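Local coordinates for hypothetical sugar kinase (Cytophaga hutchinsonii, PDB 3R8E), which probably phosphorylates a sugar with ATP as a member of the ROK kinases, its natural substrate being unestablished, at residues M20-D25 with K78-G83; K142-F147 with N263-G268; L133-F138 with A302-D307. All blocks are in the same frame, centred on the assembly; numbering follows the deposited sequence.

Contact 1: M20-D25 with K78-G83; sequences MILGID and KGVGIG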
loop_
_atom_site.group_PDB
_atom_site.type_symbol
_atom_site.label_atom_id
_atom_site.label_comp_id
_atom_site.label_asym_id
_atom_site.label_seq_id
_atom_site.Cartn_x
_atom_site.Cartn_y
_atom_site.Cartn_z
HETATM N N MSE A 20 -1.398 21.741 28.882
HETATM C CA MSE A 20 -2.366 21.941 27.797
HETATM C C MSE A 20 -1.650 22.242 26.478
HETATM O O MSE A 20 -0.686 23.010 26.454
HETATM C CB MSE A 20 -3.359 23.070 28.132
HETATM C CG MSE A 20 -4.178 22.820 29.398
HETATM SE SE MSE A 20 -5.966 23.595 29.317
HETATM C CE MSE A 20 -6.808 22.239 28.239
ATOM N N ILE A 21 -2.122 21.633 25.384
ATOM C CA ILE A 21 -1.545 21.807 24.047
ATOM C C ILE A 21 -2.625 22.330 23.086
ATOM O O ILE A 21 -3.775 21.895 23.166
ATOM C CB ILE A 21 -0.925 20.457 23.557
ATOM C CG1 ILE A 21 0.281 20.041 24.438
ATOM C CG2 ILE A 21 -0.515 20.512 22.071
ATOM C CD1 ILE A 21 0.547 18.536 24.506
ATOM N N LEU A 22 -2.252 23.259 22.183
ATOM C CA LEU A 22 -3.169 23.774 21.174
ATOM C C LEU A 22 -3.128 22.868 19.947
ATOM O O LEU A 22 -2.072 22.686 19.346
ATOM C CB LEU A 22 -2.845 25.238 20.788
ATOM C CG LEU A 22 -3.592 25.852 19.581
ATOM C CD1 LEU A 22 -5.113 25.829 19.768
ATOM C CD2 LEU A 22 -3.126 27.279 19.323
ATOM N N GLY A 23 -4.278 22.298 19.612
ATOM C CA GLY A 23 -4.447 21.469 18.427
ATOM C C GLY A 23 -5.224 22.255 17.395
ATOM O O GLY A 23 -6.180 22.964 17.738
ATOM N N ILE A 24 -4.777 22.192 16.138
ATOM C CA ILE A 24 -5.406 22.900 15.027
ATOM C C ILE A 24 -5.683 21.901 13.913
ATOM O O ILE A 24 -4.779 21.181 13.510
ATOM C CB ILE A 24 -4.547 24.104 14.533
ATOM C CG1 ILE A 24 -4.359 25.155 15.649
ATOM C CG2 ILE A 24 -5.166 24.751 13.284
ATOM C CD1 ILE A 24 -3.283 26.162 15.396
ATOM N N ASP A 25 -6.933 21.843 13.444
ATOM C CA ASP A 25 -7.316 20.970 12.337
ATOM C C ASP A 25 -7.794 21.849 11.178
ATOM O O ASP A 25 -8.934 22.321 11.169
ATOM C CB ASP A 25 -8.374 19.933 12.749
ATOM C CG ASP A 25 -8.716 18.927 11.659
ATOM O OD1 ASP A 25 -7.945 18.826 10.680
ATOM O OD2 ASP A 25 -9.755 18.245 11.783
ATOM N N LYS A 78 2.737 25.534 25.663
ATOM C CA LYS A 78 4.120 25.443 25.194
ATOM C C LYS A 78 4.229 24.724 23.843
ATOM O O LYS A 78 5.312 24.704 23.252
ATOM C CB LYS A 78 4.982 24.719 26.244
ATOM C CG LYS A 78 5.293 25.569 27.471
ATOM C CD LYS A 78 5.817 24.721 28.626
ATOM C CE LYS A 78 6.201 25.548 29.834
ATOM N NZ LYS A 78 5.017 26.130 30.524
ATOM N N GLY A 79 3.122 24.153 23.368
ATOM C CA GLY A 79 3.096 23.420 22.105
ATOM C C GLY A 79 1.868 23.639 21.247
ATOM O O GLY A 79 0.753 23.773 21.766
ATOM N N VAL A 80 2.075 23.659 19.912
ATOM C CA VAL A 80 1.017 23.831 18.914
ATOM C C VAL A 80 1.203 22.799 17.794
ATOM O O VAL A 80 2.196 22.863 17.066
ATOM C CB VAL A 80 0.941 25.279 18.339
ATOM C CG1 VAL A 80 -0.127 25.393 17.257
ATOM C CG2 VAL A 80 0.699 26.323 19.431
ATOM N N GLY A 81 0.242 21.883 17.670
ATOM C CA GLY A 81 0.222 20.865 16.622
ATOM C C GLY A 81 -0.820 21.209 15.581
ATOM O O GLY A 81 -1.947 21.566 15.936
ATOM N N ILE A 82 -0.459 21.127 14.280
ATOM C CA ILE A 82 -1.384 21.510 13.208
ATOM C C ILE A 82 -1.499 20.405 12.158
ATOM O O ILE A 82 -0.481 19.944 11.649
ATOM C CB ILE A 82 -0.980 22.865 12.540
ATOM C CG1 ILE A 82 -0.686 23.967 13.584
ATOM C CG2 ILE A 82 -2.050 23.326 11.549
ATOM C CD1 ILE A 82 0.454 24.949 13.196
ATOM N N GLY A 83 -2.740 20.008 11.864
ATOM C CA GLY A 83 -3.063 19.015 10.838
ATOM C C GLY A 83 -3.468 19.730 9.564
ATOM O O GLY A 83 -4.232 20.696 9.621
HETATM O O HOH W 1 1.864 22.874 25.750
#
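Leu-22 pairs with Val-80, and Ile-24 with Ile-82, where the strands 21-25 and 79-83 run parallel, the axes of these short segments 4.8 Å apart at closest and 13° from alignment. Four backbone hydrogen bonds join them. Leu-22 and Ile-24 each use both N-H and C=O: Leu-22 N donates to Gly-79 O, Gly-81 N to Leu-22 O, Ile-24 N to Gly-81 O and Gly-83 N to Ile-24 O, the last almost straight at 173°. Where the strands begin, a water takes over: it donates to Met-20 O (2.6 Å) and accepts from Lys-78 N (2.8 Å).

Ile-24 shows how the apolar face is filled. Its CB lies 3.9 Å from Gly-81 O and 4.0 Å from Ile-82 CG2. The short branch, CG2, stands anti to the backbone N and runs beside its neighbour, 3.8 Å from Ile-82 CG2. The long branch, placed beside the backbone N by a chi1 of -62°, heads back along the strands, and its tip CD1 settles 3.7 Å from Val-80 CG1 while also touching Ile-82 CG1. Leu-22 and Val-80 lie alongside one another, CD2 of the leucine 3.9 Å from CG2 of the valine. Branching at CB fills the space close to the extended backbone and favours the strand conformation, and the hydrocarbon surface, leucine included, meets Met-63, Ile-67 and Phe-70 of helix 59-73.

On the reverse face stand Gly-23, Gly-81 and Gly-83, the last lying without a side chain beside the Asp-25 carboxylate; Ile-21 meets helix 308-318. Asp-25 begins a DxGGT sequence, probably the phosphate-binding motif of ROK and related sugar kinases. The chemistry thus divides the pair of strands: one face is sealed by hydrocarbon, and the other, bare at its three glycines, carries Asp-25 at its C-terminal end, consistent with a nucleotide-site edge.

Contact 2: K142-F147 with N263-G268; sequences KRMQTF and NILLGG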
loop_
_atom_site.group_PDB
_atom_site.type_symbol
_atom_site.label_atom_id
_atom_site.label_comp_id
_atom_site.label_asym_id
_atom_site.label_seq_id
_atom_site.Cartn_x
_atom_site.Cartn_y
_atom_site.Cartn_z
ATOM N N LYS A 142 -7.412 2.717 21.763
ATOM C CA LYS A 142 -6.155 3.409 22.015
ATOM C C LYS A 142 -5.007 2.417 22.239
ATOM O O LYS A 142 -5.195 1.345 22.836
ATOM C CB LYS A 142 -6.254 4.415 23.175
ATOM C CG LYS A 142 -6.609 3.842 24.536
ATOM C CD LYS A 142 -6.320 4.859 25.635
ATOM C CE LYS A 142 -6.512 4.275 27.011
ATOM N NZ LYS A 142 -6.099 5.229 28.074
ATOM N N ARG A 143 -3.839 2.768 21.676
ATOM C CA ARG A 143 -2.572 2.033 21.734
ATOM C C ARG A 143 -2.572 0.758 20.858
ATOM O O ARG A 143 -1.569 0.038 20.844
ATOM C CB ARG A 143 -2.118 1.728 23.178
ATOM C CG ARG A 143 -1.801 2.973 24.014
ATOM C CD ARG A 143 -0.477 3.620 23.639
ATOM N NE ARG A 143 -0.291 4.907 24.308
ATOM C CZ ARG A 143 0.812 5.645 24.227
ATOM N NH1 ARG A 143 1.847 5.229 23.506
ATOM N NH2 ARG A 143 0.892 6.802 24.871
HETATM N N MSE A 144 -3.645 0.524 20.068
HETATM C CA MSE A 144 -3.669 -0.553 19.064
HETATM C C MSE A 144 -2.505 -0.233 18.129
HETATM O O MSE A 144 -2.446 0.881 17.606
HETATM C CB MSE A 144 -5.016 -0.571 18.339
HETATM C CG MSE A 144 -5.129 -1.673 17.296
HETATM SE SE MSE A 144 -6.981 -1.995 16.804
HETATM C CE MSE A 144 -7.470 -0.331 16.075
ATOM N N GLN A 145 -1.526 -1.142 18.022
ATOM C CA GLN A 145 -0.259 -0.858 17.355
ATOM C C GLN A 145 -0.320 -0.720 15.837
ATOM O O GLN A 145 0.403 0.114 15.284
ATOM C CB GLN A 145 0.782 -1.930 17.716
ATOM C CG GLN A 145 1.188 -1.920 19.199
ATOM C CD GLN A 145 1.847 -0.633 19.645
ATOM O OE1 GLN A 145 1.235 0.229 20.286
ATOM N NE2 GLN A 145 3.118 -0.489 19.354
ATOM N N THR A 146 -1.103 -1.567 15.161
ATOM C CA THR A 146 -1.128 -1.578 13.699
ATOM C C THR A 146 -2.564 -1.550 13.199
ATOM O O THR A 146 -3.300 -2.521 13.381
ATOM C CB THR A 146 -0.349 -2.808 13.194
ATOM O OG1 THR A 146 0.970 -2.769 13.762
ATOM C CG2 THR A 146 -0.261 -2.868 11.661
ATOM N N PHE A 147 -2.963 -0.433 12.570
ATOM C CA PHE A 147 -4.321 -0.291 12.042
ATOM C C PHE A 147 -4.418 0.812 11.018
ATOM O O PHE A 147 -3.558 1.689 10.954
ATOM C CB PHE A 147 -5.340 -0.004 13.178
ATOM C CG PHE A 147 -5.224 1.344 13.855
ATOM C CD1 PHE A 147 -5.945 2.441 13.389
ATOM C CD2 PHE A 147 -4.447 1.501 14.997
ATOM C CE1 PHE A 147 -5.854 3.682 14.028
ATOM C CE2 PHE A 147 -4.371 2.739 15.645
ATOM C CZ PHE A 147 -5.071 3.823 15.148
ATOM N N ASN A 263 -6.420 -4.580 11.125
ATOM C CA ASN A 263 -7.243 -3.840 12.078
ATOM C C ASN A 263 -7.723 -2.618 11.355
ATOM O O ASN A 263 -6.903 -1.878 10.811
ATOM C CB ASN A 263 -6.488 -3.476 13.345
ATOM C CG ASN A 263 -6.158 -4.649 14.216
ATOM O OD1 ASN A 263 -6.962 -5.571 14.400
ATOM N ND2 ASN A 263 -4.982 -4.600 14.813
ATOM N N ILE A 264 -9.050 -2.453 11.257
ATOM C CA ILE A 264 -9.638 -1.347 10.506
ATOM C C ILE A 264 -10.621 -0.584 11.381
ATOM O O ILE A 264 -11.537 -1.186 11.957
ATOM C CB ILE A 264 -10.321 -1.886 9.213
ATOM C CG1 ILE A 264 -9.307 -2.588 8.286
ATOM C CG2 ILE A 264 -11.075 -0.775 8.443
ATOM C CD1 ILE A 264 -9.844 -3.819 7.629
ATOM N N LEU A 265 -10.436 0.747 11.452
ATOM C CA LEU A 265 -11.360 1.656 12.140
ATOM C C LEU A 265 -12.052 2.498 11.087
ATOM O O LEU A 265 -11.385 3.064 10.218
ATOM C CB LEU A 265 -10.673 2.559 13.181
ATOM C CG LEU A 265 -10.056 1.899 14.424
ATOM C CD1 LEU A 265 -9.473 2.954 15.345
ATOM C CD2 LEU A 265 -11.073 1.040 15.193
ATOM N N LEU A 266 -13.383 2.591 11.170
ATOM C CA LEU A 266 -14.170 3.336 10.201
ATOM C C LEU A 266 -14.800 4.568 10.842
ATOM O O LEU A 266 -15.543 4.449 11.818
ATOM C CB LEU A 266 -15.248 2.424 9.578
ATOM C CG LEU A 266 -14.736 1.171 8.841
ATOM C CD1 LEU A 266 -15.875 0.254 8.485
ATOM C CD2 LEU A 266 -13.937 1.529 7.580
ATOM N N GLY A 267 -14.482 5.733 10.277
ATOM C CA GLY A 267 -14.970 7.038 10.721
ATOM C C GLY A 267 -15.639 7.829 9.610
ATOM O O GLY A 267 -15.876 7.297 8.523
ATOM N N GLY A 268 -15.952 9.094 9.884
ATOM C CA GLY A 268 -16.613 9.970 8.917
ATOM C C GLY A 268 -18.124 9.877 8.976
ATOM O O GLY A 268 -18.665 9.033 9.692
#
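Phe-147 and Asn-263 bring their backbones together at the start of two parallel strands, their CA atoms 4.6 Å apart and Phe-147 CA only 3.3 Å from Asn-263 O, a CA-H...O contact. Asn-263 supplies the polar link. Its ND2 donates to Thr-146 O (3.0 Å, 154° at the hydrogen), approaching nearly in line with the C=O bond of Thr-146, whose O lies 15° out of the amide plane of Asn-263. A short amide suits this place, since it can reach the carbonyl of the loop while its CB packs 3.7 Å from Phe-147 CB.

Met-144, a selenomethionine, crosses over the same asparagine, with SE 3.8 Å from Asn-263 CB. Its CG is anti to the backbone N (chi1 -179°), which sends the chain out toward strand 263-267, and a bend at chi3 brings CE to Leu-265, 3.8 Å from CG. The flexible, unbranched selenoether chain can thus cover both a polar and an apolar neighbour. Leu-265 also turns CD1 to the Phe-147 ring, 3.9 Å from CE1, approaching obliquely, and the same methyl also lies against Glu-135 of helix 127-138.

Thr-146 binds Asn-163 through OG1 and packs on Gly-170 of the second subunit. Strands 147-152 and 263-267 are neighbours in a five-stranded mixed sheet of order 3-2-1-4-5, the core arrangement of a ribonuclease H-like domain.

Contact 3: L133-F138 with A302-D307; sequences LGEYYF and ATLEND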
loop_
_atom_site.group_PDB
_atom_site.type_symbol
_atom_site.label_atom_id
_atom_site.label_comp_id
_atom_site.label_asym_id
_atom_site.label_seq_id
_atom_site.Cartn_x
_atom_site.Cartn_y
_atom_site.Cartn_z
ATOM N N LEU A 133 -3.561 9.160 14.516
ATOM C CA LEU A 133 -2.797 9.388 15.745
ATOM C C LEU A 133 -3.738 9.749 16.917
ATOM O O LEU A 133 -3.495 9.324 18.048
ATOM C CB LEU A 133 -1.736 10.479 15.518
ATOM C CG LEU A 133 -0.659 10.629 16.597
ATOM C CD1 LEU A 133 0.235 9.384 16.688
ATOM C CD2 LEU A 133 0.190 11.852 16.339
ATOM N N GLY A 134 -4.826 10.470 16.621
ATOM C CA GLY A 134 -5.842 10.831 17.609
ATOM C C GLY A 134 -6.521 9.598 18.174
ATOM O O GLY A 134 -6.674 9.464 19.393
ATOM N N GLU A 135 -6.897 8.668 17.279
ATOM C CA GLU A 135 -7.525 7.396 17.644
ATOM C C GLU A 135 -6.550 6.546 18.444
ATOM O O GLU A 135 -6.949 5.930 19.425
ATOM C CB GLU A 135 -8.004 6.647 16.389
ATOM C CG GLU A 135 -9.335 7.151 15.842
ATOM C CD GLU A 135 -10.583 6.907 16.678
ATOM O OE1 GLU A 135 -10.546 6.064 17.603
ATOM O OE2 GLU A 135 -11.618 7.540 16.375
ATOM N N TYR A 136 -5.262 6.564 18.060
ATOM C CA TYR A 136 -4.205 5.813 18.729
ATOM C C TYR A 136 -4.007 6.280 20.179
ATOM O O TYR A 136 -3.793 5.447 21.056
ATOM C CB TYR A 136 -2.887 5.946 17.938
ATOM C CG TYR A 136 -1.708 5.243 18.581
ATOM C CD1 TYR A 136 -1.550 3.865 18.475
ATOM C CD2 TYR A 136 -0.752 5.957 19.300
ATOM C CE1 TYR A 136 -0.460 3.215 19.052
ATOM C CE2 TYR A 136 0.332 5.316 19.898
ATOM C CZ TYR A 136 0.470 3.942 19.777
ATOM O OH TYR A 136 1.540 3.303 20.358
ATOM N N TYR A 137 -4.080 7.591 20.440
ATOM C CA TYR A 137 -3.857 8.066 21.808
ATOM C C TYR A 137 -5.113 8.156 22.654
ATOM O O TYR A 137 -5.012 8.023 23.879
ATOM C CB TYR A 137 -3.188 9.453 21.801
ATOM C CG TYR A 137 -1.729 9.453 21.396
ATOM C CD1 TYR A 137 -0.828 8.542 21.947
ATOM C CD2 TYR A 137 -1.229 10.414 20.523
ATOM C CE1 TYR A 137 0.519 8.547 21.589
ATOM C CE2 TYR A 137 0.119 10.436 20.166
ATOM C CZ TYR A 137 0.989 9.499 20.699
ATOM O OH TYR A 137 2.316 9.514 20.341
ATOM N N PHE A 138 -6.282 8.442 22.042
ATOM C CA PHE A 138 -7.469 8.737 22.846
ATOM C C PHE A 138 -8.744 7.944 22.526
ATOM O O PHE A 138 -9.713 8.055 23.284
ATOM C CB PHE A 138 -7.792 10.238 22.714
ATOM C CG PHE A 138 -6.628 11.179 22.937
ATOM C CD1 PHE A 138 -6.130 11.410 24.215
ATOM C CD2 PHE A 138 -6.029 11.835 21.866
ATOM C CE1 PHE A 138 -5.065 12.296 24.420
ATOM C CE2 PHE A 138 -4.961 12.716 22.072
ATOM C CZ PHE A 138 -4.484 12.938 23.346
ATOM N N ALA A 302 -14.749 4.065 14.503
ATOM C CA ALA A 302 -13.921 5.142 15.053
ATOM C C ALA A 302 -14.847 6.015 15.888
ATOM O O ALA A 302 -15.809 6.564 15.347
ATOM C CB ALA A 302 -13.271 5.937 13.935
ATOM N N THR A 303 -14.636 6.062 17.208
ATOM C CA THR A 303 -15.566 6.752 18.115
ATOM C C THR A 303 -15.239 8.228 18.355
ATOM O O THR A 303 -16.099 8.944 18.874
ATOM C CB THR A 303 -15.656 6.021 19.460
ATOM O OG1 THR A 303 -14.417 6.151 20.161
ATOM C CG2 THR A 303 -16.045 4.544 19.307
ATOM N N LEU A 304 -14.033 8.698 17.978
ATOM C CA LEU A 304 -13.677 10.108 18.195
ATOM C C LEU A 304 -14.366 11.037 17.201
ATOM O O LEU A 304 -14.446 12.246 17.450
ATOM C CB LEU A 304 -12.163 10.319 18.149
ATOM C CG LEU A 304 -11.343 9.630 19.244
ATOM C CD1 LEU A 304 -9.898 9.925 19.055
ATOM C CD2 LEU A 304 -11.765 10.078 20.655
ATOM N N GLU A 305 -14.860 10.472 16.077
ATOM C CA GLU A 305 -15.571 11.173 15.004
ATOM C C GLU A 305 -14.722 12.347 14.474
ATOM O O GLU A 305 -13.518 12.158 14.267
ATOM C CB GLU A 305 -16.979 11.615 15.466
ATOM C CG GLU A 305 -17.922 10.444 15.704
ATOM C CD GLU A 305 -19.236 10.787 16.377
ATOM O OE1 GLU A 305 -20.016 11.579 15.799
ATOM O OE2 GLU A 305 -19.503 10.230 17.466
ATOM N N ASN A 306 -15.323 13.542 14.285
ATOM C CA ASN A 306 -14.662 14.738 13.743
ATOM C C ASN A 306 -13.609 15.371 14.686
ATOM O O ASN A 306 -12.933 16.314 14.274
ATOM C CB ASN A 306 -15.706 15.788 13.366
ATOM C CG ASN A 306 -16.409 15.483 12.069
ATOM O OD1 ASN A 306 -17.425 14.783 12.032
ATOM N ND2 ASN A 306 -15.875 15.998 10.973
ATOM N N ASP A 307 -13.454 14.861 15.921
ATOM C CA ASP A 307 -12.473 15.403 16.867
ATOM C C ASP A 307 -11.078 14.757 16.728
ATOM O O ASP A 307 -10.098 15.326 17.210
ATOM C CB ASP A 307 -12.975 15.236 18.306
ATOM C CG ASP A 307 -14.108 16.177 18.688
ATOM O OD1 ASP A 307 -14.116 17.332 18.199
ATOM O OD2 ASP A 307 -14.944 15.785 19.525
HETATM O O HOH W 2 -12.522 4.828 18.816
HETATM O O HOH W 3 -12.289 9.192 14.340
#
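The last turns of helix 127-138 meet the loop between strand 298-301 and helix 308-318 through Glu-135 and Leu-304, where the chain passes from the five-stranded sheet into its final helix. Glu-135 OE2 accepts the backbone N-H of Leu-304 (3.1 Å, 156° at the hydrogen), which arrives on the syn side, 24° out of the carboxylate plane. A bend at chi2 (-68°) folds the acid back to that N-H, and two waters extend its grip. One donates to OE1 (2.6 Å) and accepts from Thr-303 N; the other donates both to Glu-135 OE2 (2.7 Å) and to Glu-305 O. Both carboxylate oxygens are therefore engaged although the residue is buried.

In the ribonuclease H-like fold, helix 127-138 lies against the sheet, and Leu-149 of the sheet touches both Glu-135 and Ala-302, whose CB is 3.4 Å from Glu-135 OE2. In place of Glu-135 an alanine would take away the carboxylate, and would probably leave the Leu-304 N-H without its mate and the two waters without their anchor.

Leu-304 lays its branches on the helix from the opposite direction: the bare Gly-134 backbone faces it, with CD1 3.3 Å from Gly-134 O and 4.2 Å from Phe-138 CB, while CD2 faces Phe-138 O. Leu-311 of helix 308-318 packs on both Leu-304 and Phe-138.

In the fold
Contact 1 is the most buried of the three and lies in a different sheet from contact 2, their centres about 22 Å apart. It relies on regular parallel strand bonds and an aliphatic face, whereas contact 2, partly buried, joins a loop to a strand's start by a side-chain amide and a selenomethionine. Contacts 2 and 3 share an environment: Leu-266 O accepts from Ala-302 N, Tyr-136 O from Arg-143 N, and helix 127-138 forms one side of contact 3 and borders contact 2 through Tyr-136 and Glu-135. Contact 3, also partly buried, uses a carboxylate and waters to hold an irregular loop. Helix 308-318, which follows that loop, reaches back to Ile-21 of contact 1, linking the two sheets.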